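Oxidoreductase, short chain dehydrogenase/reductase family protein (Bifidobacterium adolescentis L2-32, PDB 6OW4) is an NADH-dependent 20beta-hydroxysteroid dehydrogenase of the short-chain dehydrogenase/reductase family, probably interconverting 20-keto and 20beta-hydroxy groups of steroids. Local coordinates at residues Asp123-Asn128 and Gly174-Thr179; Phe178-Ser183 and Thr227-Tyr232. All blocks are in the same frame, centred on the assembly; numbering follows the deposited sequence.

Interactions 1 and 2 pair the two edges of one strand, 174-179, with its neighbours in the central parallel sheet: strand 124-127 in interaction 1 and strand 223-230 in interaction 2. Their centres lie about 13 Å apart, and they share Phe178 and Thr179. They also touch directly, Ile177 CG2 of the first meeting Ile228 CD1 of the second at 3.4 Å. Both run toward the carboxyl end of the sheet, where NAD binds, but they reach mainly different parts of it. Interaction 1 reaches the nicotinamide ribose, with Asn128 O 2.7 Å from NAD O3D; interaction 2 reaches the nicotinamide, with Gly231 O 3.4 Å from NAD C4N.

Interaction 1. Residues Asp123-Asn128 and Gly174-Thr179. With NAD (nicotinamide-adenine-dinucleotide), chain N.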
loop_
_atom_site.group_PDB
_atom_site.type_symbol
_atom_site.label_atom_id
_atom_site.label_comp_id
_atom_site.label_asym_id
_atom_site.label_seq_id
_atom_site.Cartn_x
_atom_site.Cartn_y
_atom_site.Cartn_z
ATOM N N ASP F 123 -29.262 -8.907 2.029
ATOM C CA ASP F 123 -28.564 -8.684 0.732
ATOM C C ASP F 123 -27.304 -7.846 0.974
ATOM O O ASP F 123 -26.331 -8.023 0.224
ATOM C CB ASP F 123 -29.465 -7.974 -0.282
ATOM C CG ASP F 123 -30.697 -8.766 -0.684
ATOM O OD1 ASP F 123 -30.541 -9.759 -1.423
ATOM O OD2 ASP F 123 -31.802 -8.384 -0.254
ATOM N N PHE F 124 -27.333 -6.949 1.963
ATOM C CA PHE F 124 -26.197 -6.067 2.332
ATOM C C PHE F 124 -26.103 -5.940 3.856
ATOM O O PHE F 124 -27.114 -6.147 4.550
ATOM C CB PHE F 124 -26.361 -4.687 1.693
ATOM C CG PHE F 124 -27.559 -3.919 2.191
ATOM C CD1 PHE F 124 -27.459 -3.086 3.297
ATOM C CD2 PHE F 124 -28.789 -4.041 1.566
ATOM C CE1 PHE F 124 -28.565 -2.388 3.759
ATOM C CE2 PHE F 124 -29.892 -3.338 2.027
ATOM C CZ PHE F 124 -29.778 -2.513 3.122
ATOM N N ALA F 125 -24.913 -5.596 4.350
ATOM C CA ALA F 125 -24.631 -5.314 5.775
ATOM C C ALA F 125 -23.596 -4.191 5.861
ATOM O O ALA F 125 -22.513 -4.340 5.266
ATOM C CB ALA F 125 -24.158 -6.567 6.469
ATOM N N PHE F 126 -23.940 -3.098 6.546
ATOM C CA PHE F 126 -23.016 -1.982 6.867
ATOM C C PHE F 126 -22.578 -2.130 8.327
ATOM O O PHE F 126 -23.316 -1.703 9.237
ATOM C CB PHE F 126 -23.664 -0.627 6.568
ATOM C CG PHE F 126 -22.760 0.562 6.782
ATOM C CD1 PHE F 126 -21.404 0.495 6.493
ATOM C CD2 PHE F 126 -23.269 1.761 7.257
ATOM C CE1 PHE F 126 -20.581 1.591 6.690
ATOM C CE2 PHE F 126 -22.444 2.858 7.450
ATOM C CZ PHE F 126 -21.102 2.770 7.168
ATOM N N LEU F 127 -21.405 -2.731 8.528
ATOM C CA LEU F 127 -20.860 -3.116 9.856
ATOM C C LEU F 127 -20.038 -1.938 10.388
ATOM O O LEU F 127 -18.793 -1.981 10.315
ATOM C CB LEU F 127 -20.047 -4.401 9.680
ATOM C CG LEU F 127 -20.779 -5.501 8.909
ATOM C CD1 LEU F 127 -19.805 -6.429 8.209
ATOM C CD2 LEU F 127 -21.707 -6.280 9.823
ATOM N N ASN F 128 -20.747 -0.926 10.893
ATOM C CA ASN F 128 -20.239 0.445 11.168
ATOM C C ASN F 128 -19.926 0.608 12.662
ATOM O O ASN F 128 -19.057 1.438 12.988
ATOM C CB ASN F 128 -21.246 1.484 10.664
ATOM C CG ASN F 128 -20.922 2.900 11.090
ATOM O OD1 ASN F 128 -19.957 3.488 10.610
ATOM N ND2 ASN F 128 -21.733 3.454 11.979
ATOM N N GLY F 174 -24.447 -10.911 -2.055
ATOM C CA GLY F 174 -24.638 -9.709 -1.222
ATOM C C GLY F 174 -23.402 -8.830 -1.171
ATOM O O GLY F 174 -22.403 -9.174 -1.827
ATOM N N SER F 175 -23.470 -7.734 -0.409
ATOM C CA SER F 175 -22.411 -6.694 -0.300
ATOM C C SER F 175 -22.146 -6.363 1.173
ATOM O O SER F 175 -23.050 -5.805 1.828
ATOM C CB SER F 175 -22.794 -5.460 -1.072
ATOM O OG SER F 175 -21.791 -4.460 -0.960
ATOM N N LEU F 176 -20.947 -6.692 1.664
ATOM C CA LEU F 176 -20.471 -6.341 3.028
ATOM C C LEU F 176 -19.678 -5.035 2.948
ATOM O O LEU F 176 -18.730 -4.977 2.144
ATOM C CB LEU F 176 -19.596 -7.472 3.574
ATOM C CG LEU F 176 -20.209 -8.870 3.534
ATOM C CD1 LEU F 176 -19.175 -9.915 3.917
ATOM C CD2 LEU F 176 -21.427 -8.959 4.443
ATOM N N ILE F 177 -20.066 -4.032 3.741
ATOM C CA ILE F 177 -19.324 -2.745 3.892
ATOM C C ILE F 177 -18.900 -2.608 5.358
ATOM O O ILE F 177 -19.780 -2.443 6.220
ATOM C CB ILE F 177 -20.160 -1.537 3.416
ATOM C CG1 ILE F 177 -20.731 -1.747 2.010
ATOM C CG2 ILE F 177 -19.341 -0.258 3.501
ATOM C CD1 ILE F 177 -22.150 -2.269 1.984
ATOM N N PHE F 178 -17.595 -2.689 5.617
ATOM C CA PHE F 178 -16.980 -2.512 6.955
ATOM C C PHE F 178 -16.439 -1.084 7.057
ATOM O O PHE F 178 -15.689 -0.675 6.157
ATOM C CB PHE F 178 -15.854 -3.528 7.167
ATOM C CG PHE F 178 -16.271 -4.978 7.166
ATOM C CD1 PHE F 178 -16.582 -5.633 5.984
ATOM C CD2 PHE F 178 -16.311 -5.702 8.347
ATOM C CE1 PHE F 178 -16.947 -6.972 5.988
ATOM C CE2 PHE F 178 -16.671 -7.041 8.350
ATOM C CZ PHE F 178 -16.992 -7.672 7.170
ATOM N N THR F 179 -16.808 -0.350 8.107
ATOM C CA THR F 179 -16.241 0.989 8.415
ATOM C C THR F 179 -14.857 0.797 9.044
ATOM O O THR F 179 -14.789 0.289 10.180
ATOM C CB THR F 179 -17.170 1.814 9.314
ATOM O OG1 THR F 179 -18.474 1.817 8.735
ATOM C CG2 THR F 179 -16.699 3.241 9.485
HETATM P PA NAD N . -20.626 7.277 16.830
HETATM O O1A NAD N . -19.895 7.067 18.116
HETATM O O2A NAD N . -21.960 7.987 17.099
HETATM O O5B NAD N . -20.926 5.896 16.099
HETATM C C5B NAD N . -20.548 4.656 16.697
HETATM C C4B NAD N . -21.848 3.846 16.970
HETATM O O4B NAD N . -21.420 2.370 17.265
HETATM C C3B NAD N . -22.485 4.271 17.979
HETATM O O3B NAD N . -23.905 4.516 17.673
HETATM C C2B NAD N . -22.381 3.088 19.144
HETATM O O2B NAD N . -23.599 3.062 19.944
HETATM C C1B NAD N . -22.220 1.992 18.517
HETATM N N9A NAD N . -21.431 1.043 19.366
HETATM C C8A NAD N . -20.251 1.041 20.029
HETATM N N7A NAD N . -20.114 -0.163 20.642
HETATM C C5A NAD N . -21.207 -0.899 20.358
HETATM C C6A NAD N . -21.569 -2.200 20.736
HETATM N N6A NAD N . -20.984 -3.234 21.525
HETATM N N1A NAD N . -22.742 -2.724 20.311
HETATM C C2A NAD N . -23.582 -1.986 19.512
HETATM N N3A NAD N . -23.226 -0.696 19.136
HETATM C C4A NAD N . -22.035 -0.162 19.566
HETATM O O3 NAD N . -19.695 8.208 15.842
HETATM P PN NAD N . -19.483 7.912 14.272
HETATM O O1N NAD N . -18.659 9.024 13.688
HETATM O O2N NAD N . -20.846 7.854 13.580
HETATM O O5D NAD N . -18.684 6.541 14.102
HETATM C C5D NAD N . -19.221 5.466 13.345
HETATM C C4D NAD N . -18.065 4.557 12.853
HETATM O O4D NAD N . -17.286 5.232 12.053
HETATM C C3D NAD N . -17.201 4.100 14.013
HETATM O O3D NAD N . -16.909 2.768 13.879
HETATM C C2D NAD N . -15.909 4.963 13.895
HETATM O O2D NAD N . -14.787 4.203 14.513
HETATM C C1D NAD N . -15.773 5.134 12.625
HETATM N N1N NAD N . -15.048 6.351 12.241
HETATM C C2N NAD N . -15.606 7.606 12.445
HETATM C C3N NAD N . -14.905 8.762 12.071
HETATM C C7N NAD N . -15.508 10.169 12.301
HETATM O O7N NAD N . -14.769 11.119 12.487
HETATM N N7N NAD N . -16.915 10.376 12.295
HETATM C C4N NAD N . -13.656 8.651 11.490
HETATM C C5N NAD N . -13.097 7.400 11.278
HETATM C C6N NAD N . -13.806 6.250 11.650
#
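Thr179 donates its hydroxyl to the amide oxygen of Asn128, OG1 to OD1 at 2.9 Å, in the carbonyl plane on a lone pair, with a C=O...donor angle of 112°. Asn128 CG stands anti to its backbone N (chi1 171°), on the side of the threonine, and OD1 completes the approach. The methyl of Thr179 turns to the cofactor, CG2 lying 3.3 Å from NAD O4D, and the main-chain carbonyl of Asn128 accepts a bond from the ribose, with O3D of NAD 2.7 Å from Asn128 O.

Behind this pair lies the parallel sheet register. Ala125 O takes the amide of Ile177, N to O 2.9 Å and almost straight at 179°, and Ile177 O in turn receives Leu127 N at 2.8 Å. The last rung, Thr179 N to Leu127 O, is weak at 3.4 Å, just where the two strands leave the sheet. On one face Phe126 CD1 rests on Ile177 CG2 at 3.7 Å, and CB of Asn128 lies over one face of the Phe126 ring, toward its rim. On the other, Leu127 CD1 sits over a face of the Phe178 ring, although the modelled spacing is too short to be read literally; helix 142-170 covers this side.

Further out, Leu53 of helix 52-63 packs on Asn128, while Lys204, which also bonds NAD, holds Thr179 O. Asn128 falls in the counterpart of the Asn-Asn-Ala-Gly motif of short-chain dehydrogenases, with Leu127 in its first place. With its side chain tied to the neighbouring strand, its carbonyl is probably kept turned toward the ribose hydroxyl, so the strand pairing helps shape the cofactor site.

Interaction 2. Residues Phe178-Ser183 and Thr227-Tyr232; sequences FTAALS and TISPGY. Unlike the reference sequence in segment 178-183: Ala181 (reference Ser). With NAD (nicotinamide-adenine-dinucleotide), chain N.
Anti to its carbonyl carbon (chi1 -66°), Ser229 OG comes 3.5 Å from Ala180 CB; that hydroxyl is bonded to Asp284. In Thr227, OG1 takes the position between N and the carbonyl carbon (chi1 58°) and also bonds Asp284, while CG2 comes to rest 4.0 Å from Phe178 CB.

Two backbone bonds join the parallel strands: Ile228 N to Phe178 O at 3.0 Å, then Ala180 N to Ile228 O at 2.8 Å. Beyond them the two segments part from regular pairing, and side-chain contacts take over from backbone bonds, with Leu182 CD1 lying 3.8 Å from Gly231 CA. Ala180 O is buried here without a polar partner in the model; Pro230 CD is its neighbour across the contact, at 3.9 Å.

Both segments now reach the nicotinamide. Pro230 CG lies above its plane, 3.8 Å from C5N of NAD. Ala181, an alanine in this chain where the reference sequence has serine, brings CB close to that plane, 3.7 Å from the same C5N. The ends of two neighbouring strands of a Rossmann-type sheet and the turns that follow them, the second carrying the Pro-Gly motif, line part of the nicotinamide pocket, as in other short-chain dehydrogenases.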
loop_
_atom_site.group_PDB
_atom_site.type_symbol
_atom_site.label_atom_id
_atom_site.label_comp_id
_atom_site.label_asym_id
_atom_site.label_seq_id
_atom_site.Cartn_x
_atom_site.Cartn_y
_atom_site.Cartn_z
ATOM N N PHE F 178 -17.595 -2.689 5.617
ATOM C CA PHE F 178 -16.980 -2.512 6.955
ATOM C C PHE F 178 -16.439 -1.084 7.057
ATOM O O PHE F 178 -15.689 -0.675 6.157
ATOM C CB PHE F 178 -15.854 -3.528 7.167
ATOM C CG PHE F 178 -16.271 -4.978 7.166
ATOM C CD1 PHE F 178 -16.582 -5.633 5.984
ATOM C CD2 PHE F 178 -16.311 -5.702 8.347
ATOM C CE1 PHE F 178 -16.947 -6.972 5.988
ATOM C CE2 PHE F 178 -16.671 -7.041 8.350
ATOM C CZ PHE F 178 -16.992 -7.672 7.170
ATOM N N THR F 179 -16.808 -0.350 8.107
ATOM C CA THR F 179 -16.241 0.989 8.415
ATOM C C THR F 179 -14.857 0.797 9.044
ATOM O O THR F 179 -14.789 0.289 10.180
ATOM C CB THR F 179 -17.170 1.814 9.314
ATOM O OG1 THR F 179 -18.474 1.817 8.735
ATOM C CG2 THR F 179 -16.699 3.241 9.485
ATOM N N ALA F 180 -13.800 1.158 8.312
ATOM C CA ALA F 180 -12.402 1.211 8.799
ATOM C C ALA F 180 -12.116 2.640 9.277
ATOM O O ALA F 180 -13.033 3.256 9.855
ATOM C CB ALA F 180 -11.458 0.757 7.711
ATOM N N ALA F 181 -10.893 3.135 9.063
ATOM C CA ALA F 181 -10.476 4.532 9.328
ATOM C C ALA F 181 -9.071 4.757 8.760
ATOM O O ALA F 181 -8.403 3.759 8.409
ATOM C CB ALA F 181 -10.512 4.825 10.808
ATOM N N LEU F 182 -8.646 6.021 8.687
ATOM C CA LEU F 182 -7.267 6.415 8.290
ATOM C C LEU F 182 -6.291 6.090 9.424
ATOM O O LEU F 182 -5.087 5.961 9.133
ATOM C CB LEU F 182 -7.232 7.907 7.949
ATOM C CG LEU F 182 -7.648 8.265 6.524
ATOM C CD1 LEU F 182 -7.698 9.772 6.367
ATOM C CD2 LEU F 182 -6.702 7.654 5.496
ATOM N N SER F 183 -6.794 5.972 10.659
ATOM C CA SER F 183 -6.061 5.442 11.841
ATOM C C SER F 183 -5.549 4.028 11.533
ATOM O O SER F 183 -4.491 3.654 12.077
ATOM C CB SER F 183 -6.930 5.460 13.069
ATOM O OG SER F 183 -7.498 6.746 13.264
ATOM N N THR F 227 -14.221 -2.016 2.372
ATOM C CA THR F 227 -14.105 -1.101 3.534
ATOM C C THR F 227 -14.228 0.351 3.068
ATOM O O THR F 227 -13.844 0.649 1.921
ATOM C CB THR F 227 -12.784 -1.312 4.279
ATOM O OG1 THR F 227 -11.725 -1.098 3.347
ATOM C CG2 THR F 227 -12.671 -2.693 4.883
ATOM N N ILE F 228 -14.755 1.203 3.946
ATOM C CA ILE F 228 -14.744 2.686 3.815
ATOM C C ILE F 228 -13.849 3.226 4.932
ATOM O O ILE F 228 -14.105 2.888 6.101
ATOM C CB ILE F 228 -16.176 3.248 3.874
ATOM C CG1 ILE F 228 -17.056 2.631 2.783
ATOM C CG2 ILE F 228 -16.172 4.769 3.801
ATOM C CD1 ILE F 228 -18.517 2.995 2.892
ATOM N N SER F 229 -12.824 4.002 4.573
ATOM C CA SER F 229 -11.848 4.616 5.509
ATOM C C SER F 229 -12.095 6.118 5.575
ATOM O O SER F 229 -11.356 6.896 4.972
ATOM C CB SER F 229 -10.439 4.301 5.090
ATOM O OG SER F 229 -10.187 2.910 5.204
ATOM N N PRO F 230 -13.141 6.577 6.302
ATOM C CA PRO F 230 -13.426 8.005 6.401
ATOM C C PRO F 230 -12.292 8.741 7.128
ATOM O O PRO F 230 -11.683 8.156 8.007
ATOM C CB PRO F 230 -14.739 8.076 7.198
ATOM C CG PRO F 230 -14.780 6.778 7.970
ATOM C CD PRO F 230 -14.087 5.765 7.084
ATOM N N GLY F 231 -12.021 9.982 6.720
ATOM C CA GLY F 231 -11.127 10.907 7.440
ATOM C C GLY F 231 -11.875 11.588 8.569
ATOM O O GLY F 231 -12.708 10.920 9.208
ATOM N N TYR F 232 -11.605 12.873 8.802
ATOM C CA TYR F 232 -12.334 13.708 9.789
ATOM C C TYR F 232 -13.738 13.991 9.241
ATOM O O TYR F 232 -13.858 14.784 8.287
ATOM C CB TYR F 232 -11.549 14.986 10.097
ATOM C CG TYR F 232 -10.228 14.751 10.785
ATOM C CD1 TYR F 232 -10.169 14.166 12.040
ATOM C CD2 TYR F 232 -9.032 15.116 10.187
ATOM C CE1 TYR F 232 -8.961 13.947 12.681
ATOM C CE2 TYR F 232 -7.814 14.905 10.814
ATOM C CZ TYR F 232 -7.777 14.319 12.067
ATOM O OH TYR F 232 -6.582 14.108 12.694
HETATM P PA NAD N . -20.626 7.277 16.830
HETATM O O1A NAD N . -19.895 7.067 18.116
HETATM O O2A NAD N . -21.960 7.987 17.099
HETATM O O5B NAD N . -20.926 5.896 16.099
HETATM C C5B NAD N . -20.548 4.656 16.697
HETATM C C4B NAD N . -21.848 3.846 16.970
HETATM O O4B NAD N . -21.420 2.370 17.265
HETATM C C3B NAD N . -22.485 4.271 17.979
HETATM O O3B NAD N . -23.905 4.516 17.673
HETATM C C2B NAD N . -22.381 3.088 19.144
HETATM O O2B NAD N . -23.599 3.062 19.944
HETATM C C1B NAD N . -22.220 1.992 18.517
HETATM N N9A NAD N . -21.431 1.043 19.366
HETATM C C8A NAD N . -20.251 1.041 20.029
HETATM N N7A NAD N . -20.114 -0.163 20.642
HETATM C C5A NAD N . -21.207 -0.899 20.358
HETATM C C6A NAD N . -21.569 -2.200 20.736
HETATM N N6A NAD N . -20.984 -3.234 21.525
HETATM N N1A NAD N . -22.742 -2.724 20.311
HETATM C C2A NAD N . -23.582 -1.986 19.512
HETATM N N3A NAD N . -23.226 -0.696 19.136
HETATM C C4A NAD N . -22.035 -0.162 19.566
HETATM O O3 NAD N . -19.695 8.208 15.842
HETATM P PN NAD N . -19.483 7.912 14.272
HETATM O O1N NAD N . -18.659 9.024 13.688
HETATM O O2N NAD N . -20.846 7.854 13.580
HETATM O O5D NAD N . -18.684 6.541 14.102
HETATM C C5D NAD N . -19.221 5.466 13.345
HETATM C C4D NAD N . -18.065 4.557 12.853
HETATM O O4D NAD N . -17.286 5.232 12.053
HETATM C C3D NAD N . -17.201 4.100 14.013
HETATM O O3D NAD N . -16.909 2.768 13.879
HETATM C C2D NAD N . -15.909 4.963 13.895
HETATM O O2D NAD N . -14.787 4.203 14.513
HETATM C C1D NAD N . -15.773 5.134 12.625
HETATM N N1N NAD N . -15.048 6.351 12.241
HETATM C C2N NAD N . -15.606 7.606 12.445
HETATM C C3N NAD N . -14.905 8.762 12.071
HETATM C C7N NAD N . -15.508 10.169 12.301
HETATM O O7N NAD N . -14.769 11.119 12.487
HETATM N N7N NAD N . -16.915 10.376 12.295
HETATM C C4N NAD N . -13.656 8.651 11.490
HETATM C C5N NAD N . -13.097 7.400 11.278
HETATM C C6N NAD N . -13.806 6.250 11.650
#